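Local coordinates for protein dihydropteroate synthase (Burkholderia cenocepacia, PDB 2Y5S) that probably catalyses the condensation of para-aminobenzoate with 6-hydroxymethyl-7,8-dihydropterin diphosphate to form the folate precursor 7,8-dihydropteroate, which is bound in this crystal structure, at residues G14-L18 / R94-L100; I28-T32 / D64-E68. All blocks are in the same frame, centred on the assembly; numbering follows the deposited sequence.

Interaction 1 of 2, residues G14-L18 / R94-L100; sequences GRFEL and RPLNVPL
This is a packing contact at the end of the barrel where the strands begin: the N-terminal hairpin of strands 11-13 and 16-18 sets its side chains largely against the backbone of the loop joining helix 79-93 to strand 100-103, and Leu18 and Pro99 also touch Leu62. Gly14, at positive phi, and Arg15 form the hairpin turn; Phe16 to Leu18 are extended. Opposite, residues 94-96 make a 3-10 turn in which Asn97 N bonds to Arg94 O (3.2 Å), and Asn97 takes left-handed angles (55/51) before the chain extends through Val98 and Pro99. The CA atoms of Phe16 and Pro99 lie 6.9 Å apart. Phe16 (chi1 m) lays its ring face on Pro99, with Pro99 CD 3.8 Å from the ring centroid and 9° off its normal; Leu18 CD2 reaches Pro99 CG at 4.1 Å. The m,t,m rotamer of Arg15 sends NH1 to Arg94 O (2.8 Å). Water 1 joins Arg15 NH2 to Val98 N (3.0 Å each), and water 2 links Arg15 NH1 (2.9 Å) to Asn97 OD1 (3.1 Å). A CH-pi contact thus holds the hairpin beside two close guanidinium groups (Arg15 NE to Arg94 NH1, 3.6 Å), offset by Arg15's salt bridge with Asp119 and Arg94's bond to Gly117 O.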
loop_
_atom_site.group_PDB
_atom_site.type_symbol
_atom_site.label_atom_id
_atom_site.label_comp_id
_atom_site.label_asym_id
_atom_site.label_seq_id
_atom_site.Cartn_x
_atom_site.Cartn_y
_atom_site.Cartn_z
ATOM N N GLY B 14 -10.480 9.784 26.147
ATOM C CA GLY B 14 -11.272 10.921 26.587
ATOM C C GLY B 14 -12.754 10.623 26.477
ATOM O O GLY B 14 -13.258 9.761 27.177
ATOM N N ARG B 15 -13.447 11.332 25.589
ATOM C CA ARG B 15 -14.889 11.121 25.410
ATOM C C ARG B 15 -15.184 9.785 24.738
ATOM O O ARG B 15 -16.315 9.348 24.741
ATOM C CB ARG B 15 -15.510 12.223 24.539
ATOM C CG ARG B 15 -15.606 13.588 25.169
ATOM C CD ARG B 15 -16.046 14.606 24.123
ATOM N NE ARG B 15 -14.987 14.884 23.138
ATOM C CZ ARG B 15 -15.163 15.592 22.020
ATOM N NH1 ARG B 15 -16.361 16.080 21.706
ATOM N NH2 ARG B 15 -14.139 15.804 21.200
ATOM N N PHE B 16 -14.167 9.158 24.147
ATOM C CA PHE B 16 -14.363 8.012 23.277
ATOM C C PHE B 16 -13.690 6.773 23.846
ATOM O O PHE B 16 -12.689 6.877 24.548
ATOM C CB PHE B 16 -13.792 8.331 21.889
ATOM C CG PHE B 16 -14.322 9.598 21.311
ATOM C CD1 PHE B 16 -15.526 9.600 20.610
ATOM C CD2 PHE B 16 -13.657 10.804 21.515
ATOM C CE1 PHE B 16 -16.053 10.771 20.103
ATOM C CE2 PHE B 16 -14.168 11.989 20.995
ATOM C CZ PHE B 16 -15.377 11.974 20.291
ATOM N N GLU B 17 -14.303 5.626 23.588
ATOM C CA GLU B 17 -13.706 4.328 23.838
ATOM C C GLU B 17 -13.344 3.740 22.472
ATOM O O GLU B 17 -14.198 3.228 21.749
ATOM C CB GLU B 17 -14.689 3.422 24.592
ATOM C CG GLU B 17 -15.152 3.978 25.950
ATOM C CD GLU B 17 -16.181 3.092 26.643
ATOM O OE1 GLU B 17 -17.334 3.031 26.173
ATOM O OE2 GLU B 17 -15.842 2.466 27.669
ATOM N N LEU B 18 -12.083 3.852 22.091
ATOM C CA LEU B 18 -11.677 3.349 20.779
ATOM C C LEU B 18 -11.419 1.835 20.803
ATOM O O LEU B 18 -10.699 1.331 21.674
ATOM C CB LEU B 18 -10.437 4.098 20.293
ATOM C CG LEU B 18 -10.596 5.610 20.163
ATOM C CD1 LEU B 18 -9.251 6.184 19.727
ATOM C CD2 LEU B 18 -11.728 6.013 19.194
ATOM N N ARG B 94 -14.463 20.519 19.185
ATOM C CA ARG B 94 -15.189 19.663 20.148
ATOM C C ARG B 94 -16.593 19.256 19.728
ATOM O O ARG B 94 -16.954 18.091 19.875
ATOM C CB ARG B 94 -15.270 20.317 21.532
ATOM C CG ARG B 94 -14.320 19.727 22.518
ATOM C CD ARG B 94 -14.463 20.381 23.877
ATOM N NE ARG B 94 -15.626 19.910 24.624
ATOM C CZ ARG B 94 -15.730 18.717 25.210
ATOM N NH1 ARG B 94 -14.742 17.826 25.127
ATOM N NH2 ARG B 94 -16.842 18.414 25.876
ATOM N N PRO B 95 -17.404 20.216 19.230
ATOM C CA PRO B 95 -18.765 19.864 18.838
ATOM C C PRO B 95 -18.849 18.781 17.750
ATOM O O PRO B 95 -19.854 18.083 17.686
ATOM C CB PRO B 95 -19.346 21.198 18.347
ATOM C CG PRO B 95 -18.597 22.227 19.089
ATOM C CD PRO B 95 -17.197 21.676 19.203
ATOM N N LEU B 96 -17.796 18.609 16.940
ATOM C CA LEU B 96 -17.818 17.622 15.860
ATOM C C LEU B 96 -17.817 16.149 16.324
ATOM O O LEU B 96 -18.028 15.252 15.516
ATOM C CB LEU B 96 -16.661 17.865 14.876
ATOM C CG LEU B 96 -16.668 19.200 14.117
ATOM C CD1 LEU B 96 -15.458 19.308 13.204
ATOM C CD2 LEU B 96 -17.964 19.390 13.328
ATOM N N ASN B 97 -17.584 15.910 17.613
ATOM C CA ASN B 97 -17.613 14.562 18.178
ATOM C C ASN B 97 -16.678 13.605 17.433
ATOM O O ASN B 97 -17.076 12.532 17.021
ATOM C CB ASN B 97 -19.058 14.034 18.230
ATOM C CG ASN B 97 -19.965 14.913 19.090
ATOM O OD1 ASN B 97 -19.494 15.624 19.971
ATOM N ND2 ASN B 97 -21.268 14.868 18.831
ATOM N N VAL B 98 -15.430 14.042 17.269
ATOM C CA VAL B 98 -14.360 13.228 16.701
ATOM C C VAL B 98 -13.147 13.353 17.631
ATOM O O VAL B 98 -12.851 14.426 18.136
ATOM C CB VAL B 98 -14.009 13.655 15.244
ATOM C CG1 VAL B 98 -13.593 15.109 15.181
ATOM C CG2 VAL B 98 -12.930 12.769 14.662
ATOM N N PRO B 99 -12.468 12.226 17.913
ATOM C CA PRO B 99 -11.357 12.375 18.848
ATOM C C PRO B 99 -10.359 13.480 18.460
ATOM O O PRO B 99 -9.921 13.567 17.303
ATOM C CB PRO B 99 -10.698 10.997 18.833
ATOM C CG PRO B 99 -11.849 10.035 18.513
ATOM C CD PRO B 99 -12.804 10.806 17.650
ATOM N N LEU B 100 -10.046 14.327 19.443
ATOM C CA LEU B 100 -9.099 15.412 19.296
ATOM C C LEU B 100 -7.806 15.066 20.036
ATOM O O LEU B 100 -7.778 15.012 21.266
ATOM C CB LEU B 100 -9.688 16.725 19.838
ATOM C CG LEU B 100 -10.997 17.204 19.193
ATOM C CD1 LEU B 100 -11.432 18.572 19.732
ATOM C CD2 LEU B 100 -10.889 17.237 17.666
HETATM O O HOH W 1 -14.526 16.653 18.391
HETATM O O HOH W 2 -18.926 16.453 22.919
#

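Interaction 2 of 2, residues I28-T32 / D64-E68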
loop_
_atom_site.group_PDB
_atom_site.type_symbol
_atom_site.label_atom_id
_atom_site.label_comp_id
_atom_site.label_asym_id
_atom_site.label_seq_id
_atom_site.Cartn_x
_atom_site.Cartn_y
_atom_site.Cartn_z
ATOM N N ILE B 28 -3.464 14.693 10.281
ATOM C CA ILE B 28 -2.564 15.662 10.868
ATOM C C ILE B 28 -3.100 17.048 10.531
ATOM O O ILE B 28 -3.210 17.409 9.358
ATOM C CB ILE B 28 -1.128 15.517 10.332
ATOM C CG1 ILE B 28 -0.538 14.148 10.705
ATOM C CG2 ILE B 28 -0.227 16.655 10.877
ATOM C CD1 ILE B 28 0.664 13.751 9.820
ATOM N N LEU B 29 -3.442 17.797 11.577
ATOM C CA LEU B 29 -3.895 19.172 11.455
ATOM C C LEU B 29 -2.808 20.073 12.027
ATOM O O LEU B 29 -2.767 20.351 13.228
ATOM C CB LEU B 29 -5.225 19.367 12.186
ATOM C CG LEU B 29 -5.927 20.706 11.964
ATOM C CD1 LEU B 29 -6.486 20.797 10.548
ATOM C CD2 LEU B 29 -7.034 20.892 12.992
ATOM N N ASN B 30 -1.913 20.521 11.161
ATOM C CA ASN B 30 -0.881 21.449 11.578
ATOM C C ASN B 30 -1.500 22.835 11.642
ATOM O O ASN B 30 -1.964 23.349 10.632
ATOM C CB ASN B 30 0.309 21.403 10.619
ATOM C CG ASN B 30 1.168 20.163 10.819
ATOM O OD1 ASN B 30 1.494 19.791 11.958
ATOM N ND2 ASN B 30 1.543 19.509 9.712
ATOM N N ALA B 31 -1.530 23.414 12.842
ATOM C CA ALA B 31 -2.106 24.740 13.084
ATOM C C ALA B 31 -1.025 25.815 12.992
ATOM O O ALA B 31 -0.877 26.648 13.891
ATOM C CB ALA B 31 -2.772 24.772 14.458
ATOM N N THR B 32 -0.300 25.806 11.879
ATOM C CA THR B 32 0.912 26.603 11.709
ATOM C C THR B 32 0.977 27.188 10.285
ATOM O O THR B 32 1.059 26.432 9.314
ATOM C CB THR B 32 2.165 25.725 11.983
ATOM O OG1 THR B 32 1.916 24.375 11.552
ATOM C CG2 THR B 32 2.492 25.704 13.475
ATOM N N ASP B 64 -5.236 15.287 14.811
ATOM C CA ASP B 64 -4.084 15.611 15.647
ATOM C C ASP B 64 -3.763 17.087 15.445
ATOM O O ASP B 64 -3.408 17.517 14.342
ATOM C CB ASP B 64 -2.880 14.710 15.314
ATOM C CG ASP B 64 -1.771 14.742 16.400
ATOM O OD1 ASP B 64 -2.076 14.808 17.609
ATOM O OD2 ASP B 64 -0.576 14.685 16.041
ATOM N N ILE B 65 -3.959 17.857 16.508
ATOM C CA ILE B 65 -3.791 19.295 16.490
ATOM C C ILE B 65 -2.414 19.609 17.058
ATOM O O ILE B 65 -2.112 19.231 18.184
ATOM C CB ILE B 65 -4.833 20.006 17.391
ATOM C CG1 ILE B 65 -6.273 19.717 16.946
ATOM C CG2 ILE B 65 -4.577 21.510 17.397
ATOM C CD1 ILE B 65 -7.308 20.092 18.010
ATOM N N GLY B 66 -1.584 20.293 16.281
ATOM C CA GLY B 66 -0.263 20.690 16.746
ATOM C C GLY B 66 0.010 22.138 16.417
ATOM O O GLY B 66 -0.082 22.526 15.253
ATOM N N GLY B 67 0.343 22.929 17.443
ATOM C CA GLY B 67 0.685 24.345 17.282
ATOM C C GLY B 67 2.173 24.601 17.093
ATOM O O GLY B 67 2.601 25.750 16.996
ATOM N N GLU B 68 2.966 23.530 17.041
ATOM C CA GLU B 68 4.419 23.635 16.898
ATOM C C GLU B 68 4.902 22.834 15.694
ATOM O O GLU B 68 4.119 22.146 15.034
ATOM C CB GLU B 68 5.092 23.109 18.173
ATOM C CG GLU B 68 6.608 23.348 18.260
ATOM C CD GLU B 68 7.160 23.187 19.661
ATOM O OE1 GLU B 68 6.367 23.210 20.629
ATOM O OE2 GLU B 68 8.392 23.037 19.794
HETATM O O HOH W 3 2.057 21.698 13.681
#
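Strands 24-30 and 62-66, joined through helix 45-58, form a beta-alpha-beta crossover of this TIM-barrel enzyme and lie side by side and parallel; the directions of their short segments differ by 21°, the twist of the sheet. Asp64 pairs with Ile28, and its O accepts Leu29 N at 2.8 Å. Its carboxylate bonds to Ser101 and Asn122 and forms a salt bridge with Arg270, about 5 Å from the bound 7,8-dihydropteroate, so this face borders the pocket. Ile65 turns to the other face, where its CG1 meets Leu29 CD2 at 4.2 Å beneath helices 45-58 and 79-93. Gly66, paired with Asn30, carries the register on: its N donates to Leu29 O (3.3 Å), and its O receives Ala31 N (2.9 Å). Past the strand, Gly67 O lies 3.5 Å from Thr32 CG2. The CA-to-CB bond of Glu68 points away from segment 28-32; its carboxylate forms a salt bridge with Lys106 and a hydrogen bond with Tyr105, while water 3 lies 2.5 Å from Glu68 O and 2.6 Å from Asn30 OD1.

In the fold
Interaction 2 lies within the barrel and is largely buried, whereas interaction 1 sits at the periphery and is only partly so. Their centres are 17 Å apart and their nearest atoms about 5 Å, without touching. In sequence, 28-32/64-68 is nested inside the loop closed by 14-18/94-100, and strand 16-18 leads directly to strand 24-30. Strand 62-66 relates the two: it supplies half of interaction 2, while its Leu62 and Leu63 touch side chains of interaction 1. Helix 79-93 likewise covers Leu29 and Ile65 before ending at the turn of interaction 1. Regular backbone pairing dominates beside the ligand pocket; side chains and waters dominate at the edge.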